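PDB 3Q6A: activator of Hsp90 ATPase homologue 1/2-like C-terminal domain-containing protein, which is of unknown function but belongs to the AHA1 family and has the helix-grip fold of the Bet v 1-like proteins, which commonly enclose hydrophobic ligands. Local coordinates for residues 2-6 against 108-113; 15-20 against 119-123; 64-68 against 78-82; 90-94 against 112-116. All blocks are in the same frame, centred on the assembly; numbering follows the deposited sequence.

Contact 1: 2-6 against 108-113; sequences DIITK and QKEGWV
Lys109 leaves the helix with CG turned away from its backbone N (chi1 -175°), and a bend at chi2 (66°) turns the extended remainder toward strand 3-6, where it meets Thr5. The threonine hydroxyl stands beside its own backbone N, and the two groups approach tip to tip: Lys109 NZ donates a hydrogen bond to Thr5 OG1 at 2.9 Å. The carbonyl oxygen of Ile4 also lies close to the ammonium, but at an angle too poor for a hydrogen bond. A lysine suits this place because its methylenes can be buried while its tip finds an oxygen. Its CD lies 3.7 Å from Ile3 CG2, the two side chains sliding past each other in opposite directions. The other branch of Ile3 crosses Gln108 at about a right angle, CD1 resting 3.5 Å from Gln108 CB, so the two branches meet successive helix residues. Ile3 CG2 also comes obliquely to the Trp112 ring, whose NE1 is hydrogen-bonded to Glu94. Thr5 CG2 packs 3.9 Å from Val113 CG2. Lys109 has a long, weak ion pair with Glu110 of the second subunit, whose own Val113 packs against Val113. Strand 3-9 is one of the two outermost strands within this chain, hydrogen-bonded to strand 87-94; the axes of strand 3-6 and helix 108-113 lie 25° apart, so helix 102-125 runs roughly along it here.

Contact 2: 15-20 against 119-123; sequences TVFEAF and LKVYL
Leu123 pushes its side chain into the face of helix 15-20 formed by Thr15, Val16 and Ala19. Its CB carries CG to the side opposite the carbonyl carbon (chi1 -65°), and there the chain forks into two methyls with different neighbours. CD1 settles over Val16, 3.8 Å from both Val16 CA and Val16 CG2, so it reaches the helix backbone itself as well as the valine branch. CD2 lies 4.0 Å from Ala19 CB and also meets the methyl of Thr15, past which the leucine slides in the opposite direction. Alanine fits because its lone methyl leaves room for both leucines: Leu119 CD1 approaches Ala19 CB to 4.0 Å as well. The second branch of Leu119 turns to Phe20, with CD2 3.8 Å from Phe20 CE1, and the two side chains cross at about a right angle. Val16 CG1 completes the group, 4.1 Å from Leu119 CD2. No hydrogen bond joins the segments, which are held by interlocking hydrocarbon alone. Phe20 and Val16 also pack on Phe81, and Val16 and Leu119 on Val90, carrying the apolar cluster down to the sheet. The axes of helix segments 15-20 and 119-123 come within 11.2 Å and cross at 111°, so the short helix 13-21 lies across the long C-terminal one, as in the helix-grip fold of Bet v 1-like proteins.

Contact 3: 64-68 against 78-82; sequences DNQLI and TIQFE
Phe81 turns its ring edge to the partner segment of a beta hairpin, strands 67-72 and 75-84, meeting Ile68 on the strand and Gln66 just before it. Its CG lies anti to the carbonyl carbon (chi1 -48°), which brings CD1 within 3.7 Å of Gln66 C, while the carbonyl oxygen of Gln66 lies in the ring plane at the same edge. Farther along that edge, Ile68 reaches in obliquely and places CD1 4.0 Å from Phe81 CZ. A flat aromatic ring and a long branched chain suit each other here, the isoleucine supplying the methyl that the ring edge can touch. On the same face of the sheet Ile68 stands beside Ile79, its antiparallel hydrogen-bonded partner, with the two CB atoms 4.3 Å apart. Leu67 and Gln80, a non-hydrogen-bonded pair, direct their side chains to the other face. Gln66 and Leu67 together lie opposite Glu63, forming a classic beta bulge, and Gln66 NE2 is hydrogen-bonded to the carboxylate of Glu63. Phe20 of helix 13-21 meets the Phe81 ring with its plane at about 80°, so the buried face of the hairpin carries that helix.

Ile68 and Ile79 are bonded both ways, amide to carbonyl. Nearer the bulge the amide comes at the carbonyl from above: Phe81 N donates to Gln66 O at 3.1 Å from 51° out of the carbonyl plane, and Gln80 CA approaches the same oxygen, Gln66 O, at 3.4 Å.

Contact 4: 90-94 against 112-116; sequences VTTTE and WVYML
Thr92 and Trp112 lose the most surface where helix 112-116 lies on strand 90-94, part of the curved antiparallel sheet that wraps the long C-terminal helix in the helix-grip fold. Thr92 holds OG1 between its backbone N and carbonyl carbon (chi1 54°), so hydroxyl and methyl both lean on the indole: Thr92 CB is 3.5 Å from Trp112 CE3, and Thr92 CG2 lies 3.7 Å from Trp112 CZ3. A beta-branched residue fits a strand and offers a compact surface to the broad ring, which it meets obliquely. The buried hydroxyl of Thr92 has a weak hydrogen bond with the carbonyl of Thr5 on the adjoining strand.

Leu116, one turn farther along the helix, is the third major partner and reaches Thr92 tip to tip, with CD1 3.6 Å from Thr92 OG1. Its other methyl, CD2, packs 3.8 Å from Val90 CG1, so the leucine's two branches rest on successive inward-facing residues of the strand. Ile77 and Leu134 also touch the buried indole, whose N-H needs an acceptor.

Glu94 meets that need. Its CG, anti to the backbone N, leads an extended chain to the pyrrole edge, with the carboxylate nearly perpendicular to the indole (87°). Trp112 NE1 donates to Glu94 OE1 at 2.7 Å, 167° at the hydrogen, the bond lying close to the indole plane but meeting OE1 from above that of the carboxylate.

Along the chain, contact 1 opens first and contact 2 crosses it, their segments alternating; contact 3 lies nested inside the loops of both, and contact 4 inside that of contact 2. Contacts 1, 2 and 4 share helix 102-125. Contacts 1 and 4, with centres about 5 Å apart, set neighbouring strands 3-9 and 87-94 against it and have Trp112 and Val113 in common. Contact 3, its centre about 12 Å from those of contacts 2 and 4, belongs to the same sheet through strand 75-84. Together they join the N-terminal strand and both helices, the long C-terminal one included, to one sheet, while contacts 1, 2 and 4 also touch the second subunit.

Contact 1: 2-6 against 108-113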
# COMPACT_ATOMS: atom_id res chain seq x y z
N ASP D 2 17.56 6.54 1.47
CA ASP D 2 16.93 6.34 0.18
C ASP D 2 15.73 5.46 0.45
O ASP D 2 15.85 4.41 1.08
CB ASP D 2 17.89 5.64 -0.79
CG ASP D 2 18.96 6.57 -1.32
OD1 ASP D 2 19.43 7.43 -0.56
OD2 ASP D 2 19.35 6.42 -2.50
N ILE D 3 14.56 5.91 0.02
CA ILE D 3 13.34 5.14 0.23
C ILE D 3 13.19 4.19 -0.95
O ILE D 3 12.88 4.61 -2.06
CB ILE D 3 12.11 6.06 0.32
CG1 ILE D 3 12.35 7.13 1.38
CG2 ILE D 3 10.88 5.24 0.67
CD1 ILE D 3 11.22 8.14 1.52
N ILE D 4 13.43 2.91 -0.69
CA ILE D 4 13.34 1.89 -1.72
C ILE D 4 12.15 0.96 -1.44
O ILE D 4 12.03 0.40 -0.35
CB ILE D 4 14.64 1.05 -1.78
CG1 ILE D 4 15.84 1.98 -2.03
CG2 ILE D 4 14.56 0.01 -2.89
CD1 ILE D 4 17.18 1.30 -1.88
N THR D 5 11.26 0.83 -2.42
CA THR D 5 10.10 -0.03 -2.27
C THR D 5 10.01 -1.02 -3.42
O THR D 5 10.25 -0.66 -4.57
CB THR D 5 8.80 0.81 -2.22
OG1 THR D 5 8.95 1.85 -1.24
CG2 THR D 5 7.63 -0.05 -1.83
N LYS D 6 9.69 -2.27 -3.12
CA LYS D 6 9.58 -3.29 -4.15
C LYS D 6 8.20 -3.91 -4.14
O LYS D 6 7.65 -4.17 -3.06
CB LYS D 6 10.64 -4.38 -3.94
CG LYS D 6 12.07 -3.90 -4.15
CD LYS D 6 13.08 -5.03 -3.98
CE LYS D 6 14.48 -4.55 -4.32
NZ LYS D 6 15.51 -5.62 -4.19
N GLN D 108 6.34 9.51 2.75
CA GLN D 108 6.73 9.18 1.39
C GLN D 108 6.65 7.68 1.17
O GLN D 108 6.18 7.22 0.13
CB GLN D 108 8.14 9.69 1.10
CG GLN D 108 8.19 11.20 0.90
CD GLN D 108 7.40 11.65 -0.32
OE1 GLN D 108 7.89 11.61 -1.45
NE2 GLN D 108 6.15 12.07 -0.10
N LYS D 109 7.11 6.91 2.15
CA LYS D 109 7.04 5.45 2.05
C LYS D 109 5.59 5.04 1.77
O LYS D 109 5.31 4.20 0.91
CB LYS D 109 7.52 4.82 3.36
CG LYS D 109 7.59 3.29 3.31
CD LYS D 109 8.68 2.80 2.32
CE LYS D 109 8.70 1.26 2.28
NZ LYS D 109 9.74 0.78 1.32
N GLU D 110 4.67 5.64 2.52
CA GLU D 110 3.25 5.36 2.36
C GLU D 110 2.83 5.63 0.91
O GLU D 110 2.15 4.82 0.29
CB GLU D 110 2.44 6.26 3.29
CG GLU D 110 0.95 6.14 3.15
CD GLU D 110 0.25 7.00 4.15
OE1 GLU D 110 0.40 8.24 4.05
OE2 GLU D 110 -0.42 6.45 5.04
N GLY D 111 3.24 6.77 0.37
CA GLY D 111 2.85 7.09 -1.00
C GLY D 111 3.33 6.06 -2.02
O GLY D 111 2.57 5.66 -2.91
N TRP D 112 4.57 5.64 -1.88
CA TRP D 112 5.16 4.66 -2.80
C TRP D 112 4.49 3.32 -2.66
O TRP D 112 4.16 2.69 -3.67
CB TRP D 112 6.66 4.52 -2.54
CG TRP D 112 7.45 5.70 -3.02
CD1 TRP D 112 8.14 6.60 -2.25
CD2 TRP D 112 7.61 6.13 -4.38
NE1 TRP D 112 8.70 7.58 -3.05
CE2 TRP D 112 8.39 7.31 -4.36
CE3 TRP D 112 7.16 5.63 -5.62
CZ2 TRP D 112 8.73 8.00 -5.52
CZ3 TRP D 112 7.50 6.32 -6.78
CH2 TRP D 112 8.28 7.49 -6.72
N VAL D 113 4.25 2.88 -1.43
CA VAL D 113 3.60 1.59 -1.23
C VAL D 113 2.19 1.60 -1.77
O VAL D 113 1.77 0.67 -2.43
CB VAL D 113 3.54 1.20 0.26
CG1 VAL D 113 2.82 -0.14 0.41
CG2 VAL D 113 4.97 1.11 0.82

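Contact 2: 15-20 against 119-123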
# COMPACT_ATOMS: atom_id res chain seq x y z
N THR D 15 4.48 -4.99 -19.97
CA THR D 15 3.16 -4.51 -19.61
C THR D 15 3.18 -3.54 -18.43
O THR D 15 2.43 -2.57 -18.41
CB THR D 15 2.22 -5.67 -19.26
OG1 THR D 15 2.09 -6.54 -20.39
CG2 THR D 15 0.84 -5.14 -18.88
N VAL D 16 4.04 -3.81 -17.45
CA VAL D 16 4.14 -2.94 -16.29
C VAL D 16 4.79 -1.62 -16.72
O VAL D 16 4.35 -0.54 -16.33
CB VAL D 16 4.99 -3.59 -15.17
CG1 VAL D 16 5.08 -2.63 -13.97
CG2 VAL D 16 4.35 -4.92 -14.73
N PHE D 17 5.85 -1.71 -17.52
CA PHE D 17 6.55 -0.53 -18.01
C PHE D 17 5.56 0.36 -18.75
O PHE D 17 5.49 1.57 -18.51
CB PHE D 17 7.69 -0.94 -18.96
CG PHE D 17 8.40 0.22 -19.62
CD1 PHE D 17 9.44 0.89 -18.97
CD2 PHE D 17 8.02 0.65 -20.89
CE1 PHE D 17 10.09 1.97 -19.58
CE2 PHE D 17 8.66 1.73 -21.51
CZ PHE D 17 9.70 2.39 -20.85
N GLU D 18 4.78 -0.25 -19.64
CA GLU D 18 3.79 0.48 -20.41
C GLU D 18 2.74 1.17 -19.55
O GLU D 18 2.23 2.23 -19.92
CB GLU D 18 3.07 -0.45 -21.40
CG GLU D 18 3.91 -0.86 -22.61
CD GLU D 18 4.33 0.32 -23.49
OE1 GLU D 18 3.45 1.09 -23.93
OE2 GLU D 18 5.54 0.46 -23.74
N ALA D 19 2.42 0.57 -18.40
CA ALA D 19 1.43 1.14 -17.50
C ALA D 19 1.82 2.55 -17.06
O ALA D 19 0.94 3.40 -16.85
CB ALA D 19 1.25 0.22 -16.27
N PHE D 20 3.12 2.80 -16.92
CA PHE D 20 3.59 4.12 -16.50
C PHE D 20 3.71 5.12 -17.66
O PHE D 20 3.13 6.21 -17.61
CB PHE D 20 4.98 4.04 -15.83
CG PHE D 20 4.98 3.44 -14.43
CD1 PHE D 20 5.06 2.05 -14.25
CD2 PHE D 20 4.96 4.26 -13.31
CE1 PHE D 20 5.12 1.50 -12.95
CE2 PHE D 20 5.02 3.73 -12.01
CZ PHE D 20 5.10 2.34 -11.83
N LEU D 119 -1.07 -0.02 -8.52
CA LEU D 119 -0.50 -0.54 -9.76
C LEU D 119 -0.81 -2.04 -9.90
O LEU D 119 -1.34 -2.49 -10.93
CB LEU D 119 1.00 -0.32 -9.78
CG LEU D 119 1.75 -0.96 -10.95
CD1 LEU D 119 1.31 -0.28 -12.26
CD2 LEU D 119 3.23 -0.89 -10.73
N LYS D 120 -0.49 -2.79 -8.86
CA LYS D 120 -0.68 -4.24 -8.84
C LYS D 120 -2.13 -4.63 -9.10
O LYS D 120 -2.42 -5.53 -9.92
CB LYS D 120 -0.20 -4.79 -7.49
CG LYS D 120 -0.28 -6.32 -7.34
CD LYS D 120 0.15 -6.77 -5.96
CE LYS D 120 0.06 -8.30 -5.80
NZ LYS D 120 1.08 -9.05 -6.65
N VAL D 121 -3.06 -3.95 -8.44
CA VAL D 121 -4.47 -4.23 -8.62
C VAL D 121 -4.94 -3.91 -10.04
O VAL D 121 -5.70 -4.67 -10.64
CB VAL D 121 -5.33 -3.42 -7.64
CG1 VAL D 121 -6.80 -3.70 -7.90
CG2 VAL D 121 -4.94 -3.78 -6.21
N TYR D 122 -4.50 -2.77 -10.57
CA TYR D 122 -4.90 -2.36 -11.91
C TYR D 122 -4.44 -3.36 -12.98
O TYR D 122 -5.21 -3.72 -13.88
CB TYR D 122 -4.36 -0.96 -12.21
CG TYR D 122 -4.44 -0.53 -13.66
CD1 TYR D 122 -5.68 -0.39 -14.30
CD2 TYR D 122 -3.28 -0.27 -14.40
CE1 TYR D 122 -5.75 -0.01 -15.65
CE2 TYR D 122 -3.35 0.11 -15.75
CZ TYR D 122 -4.59 0.24 -16.37
OH TYR D 122 -4.68 0.59 -17.70
N LEU D 123 -3.19 -3.81 -12.89
CA LEU D 123 -2.65 -4.75 -13.88
C LEU D 123 -3.07 -6.21 -13.68
O LEU D 123 -3.17 -6.97 -14.64
CB LEU D 123 -1.12 -4.66 -13.90
CG LEU D 123 -0.57 -3.31 -14.39
CD1 LEU D 123 0.96 -3.29 -14.32
CD2 LEU D 123 -1.05 -3.07 -15.82

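Contact 3: 64-68 against 78-82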
# COMPACT_ATOMS: atom_id res chain seq x y z
N ASP D 64 13.95 1.17 -22.04
CA ASP D 64 12.73 0.45 -22.37
C ASP D 64 12.50 -0.78 -21.51
O ASP D 64 13.40 -1.59 -21.32
CB ASP D 64 12.75 0.04 -23.84
CG ASP D 64 12.99 1.22 -24.76
OD1 ASP D 64 12.15 2.15 -24.75
OD2 ASP D 64 14.01 1.23 -25.47
N ASN D 65 11.29 -0.87 -20.95
CA ASN D 65 10.87 -1.97 -20.09
C ASN D 65 11.85 -2.28 -18.96
O ASN D 65 11.89 -3.41 -18.47
CB ASN D 65 10.68 -3.23 -20.94
CG ASN D 65 9.83 -2.97 -22.16
OD1 ASN D 65 8.69 -2.54 -22.07
ND2 ASN D 65 10.40 -3.24 -23.34
N GLN D 66 12.62 -1.28 -18.52
CA GLN D 66 13.58 -1.53 -17.47
C GLN D 66 13.88 -0.37 -16.52
O GLN D 66 14.23 -0.59 -15.35
CB GLN D 66 14.88 -2.02 -18.09
CG GLN D 66 16.00 -2.26 -17.10
CD GLN D 66 17.14 -3.03 -17.71
OE1 GLN D 66 17.00 -4.21 -18.04
NE2 GLN D 66 18.28 -2.37 -17.88
N LEU D 67 13.76 0.85 -17.01
CA LEU D 67 14.05 1.97 -16.14
C LEU D 67 13.50 3.30 -16.60
O LEU D 67 13.45 3.60 -17.79
CB LEU D 67 15.57 2.08 -15.93
CG LEU D 67 16.12 3.28 -15.15
CD1 LEU D 67 17.49 2.92 -14.60
CD2 LEU D 67 16.21 4.50 -16.05
N ILE D 68 13.05 4.08 -15.61
CA ILE D 68 12.50 5.41 -15.83
C ILE D 68 13.14 6.24 -14.74
O ILE D 68 13.00 5.92 -13.57
CB ILE D 68 10.98 5.45 -15.62
CG1 ILE D 68 10.28 4.48 -16.57
CG2 ILE D 68 10.46 6.88 -15.81
CD1 ILE D 68 8.78 4.40 -16.37
N THR D 78 13.93 6.78 -9.41
CA THR D 78 14.08 5.77 -10.45
C THR D 78 13.03 4.70 -10.20
O THR D 78 12.75 4.35 -9.05
CB THR D 78 15.46 5.08 -10.40
OG1 THR D 78 15.64 4.47 -9.12
CG2 THR D 78 16.58 6.07 -10.66
N ILE D 79 12.42 4.24 -11.29
CA ILE D 79 11.42 3.19 -11.24
C ILE D 79 12.01 2.11 -12.12
O ILE D 79 12.17 2.30 -13.32
CB ILE D 79 10.09 3.66 -11.80
CG1 ILE D 79 9.60 4.89 -11.00
CG2 ILE D 79 9.07 2.54 -11.70
CD1 ILE D 79 8.30 5.48 -11.49
N GLN D 80 12.39 0.99 -11.51
CA GLN D 80 13.03 -0.12 -12.24
C GLN D 80 12.09 -1.29 -12.38
O GLN D 80 11.21 -1.49 -11.54
CB GLN D 80 14.28 -0.57 -11.51
CG GLN D 80 15.26 0.54 -11.19
CD GLN D 80 16.47 0.04 -10.45
OE1 GLN D 80 17.27 -0.72 -10.99
NE2 GLN D 80 16.61 0.45 -9.20
N PHE D 81 12.27 -2.07 -13.44
CA PHE D 81 11.45 -3.24 -13.70
C PHE D 81 12.35 -4.45 -13.96
O PHE D 81 13.13 -4.45 -14.91
CB PHE D 81 10.54 -2.99 -14.91
CG PHE D 81 9.81 -1.68 -14.87
CD1 PHE D 81 10.49 -0.48 -15.06
CD2 PHE D 81 8.44 -1.63 -14.61
CE1 PHE D 81 9.81 0.75 -15.01
CE2 PHE D 81 7.75 -0.42 -14.56
CZ PHE D 81 8.44 0.78 -14.75
N GLU D 82 12.24 -5.47 -13.10
CA GLU D 82 13.03 -6.70 -13.22
C GLU D 82 12.10 -7.89 -13.41
O GLU D 82 10.96 -7.91 -12.92
CB GLU D 82 13.85 -6.97 -11.97
CG GLU D 82 14.91 -5.96 -11.61
CD GLU D 82 15.65 -6.36 -10.35
OE1 GLU D 82 14.97 -6.59 -9.33
OE2 GLU D 82 16.90 -6.44 -10.38

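Contact 4: 90-94 against 112-116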
# COMPACT_ATOMS: atom_id res chain seq x y z
N VAL D 90 8.75 -4.47 -9.39
CA VAL D 90 8.97 -3.05 -9.62
C VAL D 90 9.71 -2.51 -8.40
O VAL D 90 9.34 -2.81 -7.26
CB VAL D 90 7.65 -2.27 -9.77
CG1 VAL D 90 7.94 -0.79 -10.08
CG2 VAL D 90 6.79 -2.89 -10.85
N THR D 91 10.75 -1.73 -8.62
CA THR D 91 11.50 -1.18 -7.51
C THR D 91 11.52 0.32 -7.64
O THR D 91 12.10 0.85 -8.59
CB THR D 91 12.95 -1.69 -7.50
OG1 THR D 91 12.95 -3.12 -7.47
CG2 THR D 91 13.68 -1.17 -6.27
N THR D 92 10.86 1.01 -6.71
CA THR D 92 10.87 2.47 -6.74
C THR D 92 11.94 2.94 -5.75
O THR D 92 12.09 2.38 -4.66
CB THR D 92 9.49 3.09 -6.34
OG1 THR D 92 9.07 2.57 -5.08
CG2 THR D 92 8.43 2.78 -7.39
N THR D 93 12.70 3.95 -6.14
CA THR D 93 13.73 4.50 -5.29
C THR D 93 13.66 6.03 -5.32
O THR D 93 13.73 6.64 -6.38
CB THR D 93 15.14 4.08 -5.74
OG1 THR D 93 15.28 2.66 -5.63
CG2 THR D 93 16.19 4.74 -4.86
N GLU D 94 13.48 6.63 -4.14
CA GLU D 94 13.44 8.09 -4.04
C GLU D 94 14.59 8.40 -3.10
O GLU D 94 14.55 8.08 -1.91
CB GLU D 94 12.10 8.58 -3.48
CG GLU D 94 12.09 10.09 -3.23
CD GLU D 94 10.72 10.65 -2.88
OE1 GLU D 94 9.89 9.92 -2.31
OE2 GLU D 94 10.49 11.84 -3.17
N TRP D 112 4.57 5.64 -1.88
CA TRP D 112 5.16 4.66 -2.80
C TRP D 112 4.49 3.32 -2.66
O TRP D 112 4.16 2.69 -3.67
CB TRP D 112 6.66 4.52 -2.54
CG TRP D 112 7.45 5.70 -3.02
CD1 TRP D 112 8.14 6.60 -2.25
CD2 TRP D 112 7.61 6.13 -4.38
NE1 TRP D 112 8.70 7.58 -3.05
CE2 TRP D 112 8.39 7.31 -4.36
CE3 TRP D 112 7.16 5.63 -5.62
CZ2 TRP D 112 8.73 8.00 -5.52
CZ3 TRP D 112 7.50 6.32 -6.78
CH2 TRP D 112 8.28 7.49 -6.72
N VAL D 113 4.25 2.88 -1.43
CA VAL D 113 3.60 1.59 -1.23
C VAL D 113 2.19 1.60 -1.77
O VAL D 113 1.77 0.67 -2.43
CB VAL D 113 3.54 1.20 0.26
CG1 VAL D 113 2.82 -0.14 0.41
CG2 VAL D 113 4.97 1.11 0.82
N TYR D 114 1.45 2.67 -1.48
CA TYR D 114 0.08 2.76 -1.99
C TYR D 114 0.05 2.77 -3.53
O TYR D 114 -0.71 2.03 -4.15
CB TYR D 114 -0.59 4.03 -1.45
CG TYR D 114 -2.04 4.11 -1.83
CD1 TYR D 114 -2.94 3.12 -1.45
CD2 TYR D 114 -2.52 5.18 -2.60
CE1 TYR D 114 -4.29 3.17 -1.84
CE2 TYR D 114 -3.87 5.24 -2.99
CZ TYR D 114 -4.74 4.24 -2.60
OH TYR D 114 -6.08 4.31 -2.97
N MSE D 115 0.86 3.62 -4.16
CA MSE D 115 0.85 3.67 -5.63
C MSE D 115 1.14 2.30 -6.24
O MSE D 115 0.48 1.89 -7.20
CB MSE D 115 1.88 4.70 -6.15
CG MSE D 115 1.93 4.84 -7.71
SE MSE D 115 2.98 3.62 -8.60
CE MSE D 115 4.55 4.25 -8.23
N LEU D 116 2.11 1.59 -5.69
CA LEU D 116 2.50 0.27 -6.21
C LEU D 116 1.39 -0.75 -5.96
O LEU D 116 1.23 -1.70 -6.74
CB LEU D 116 3.84 -0.18 -5.58
CG LEU D 116 5.07 0.63 -6.06
CD1 LEU D 116 6.32 0.29 -5.26
CD2 LEU D 116 5.28 0.35 -7.56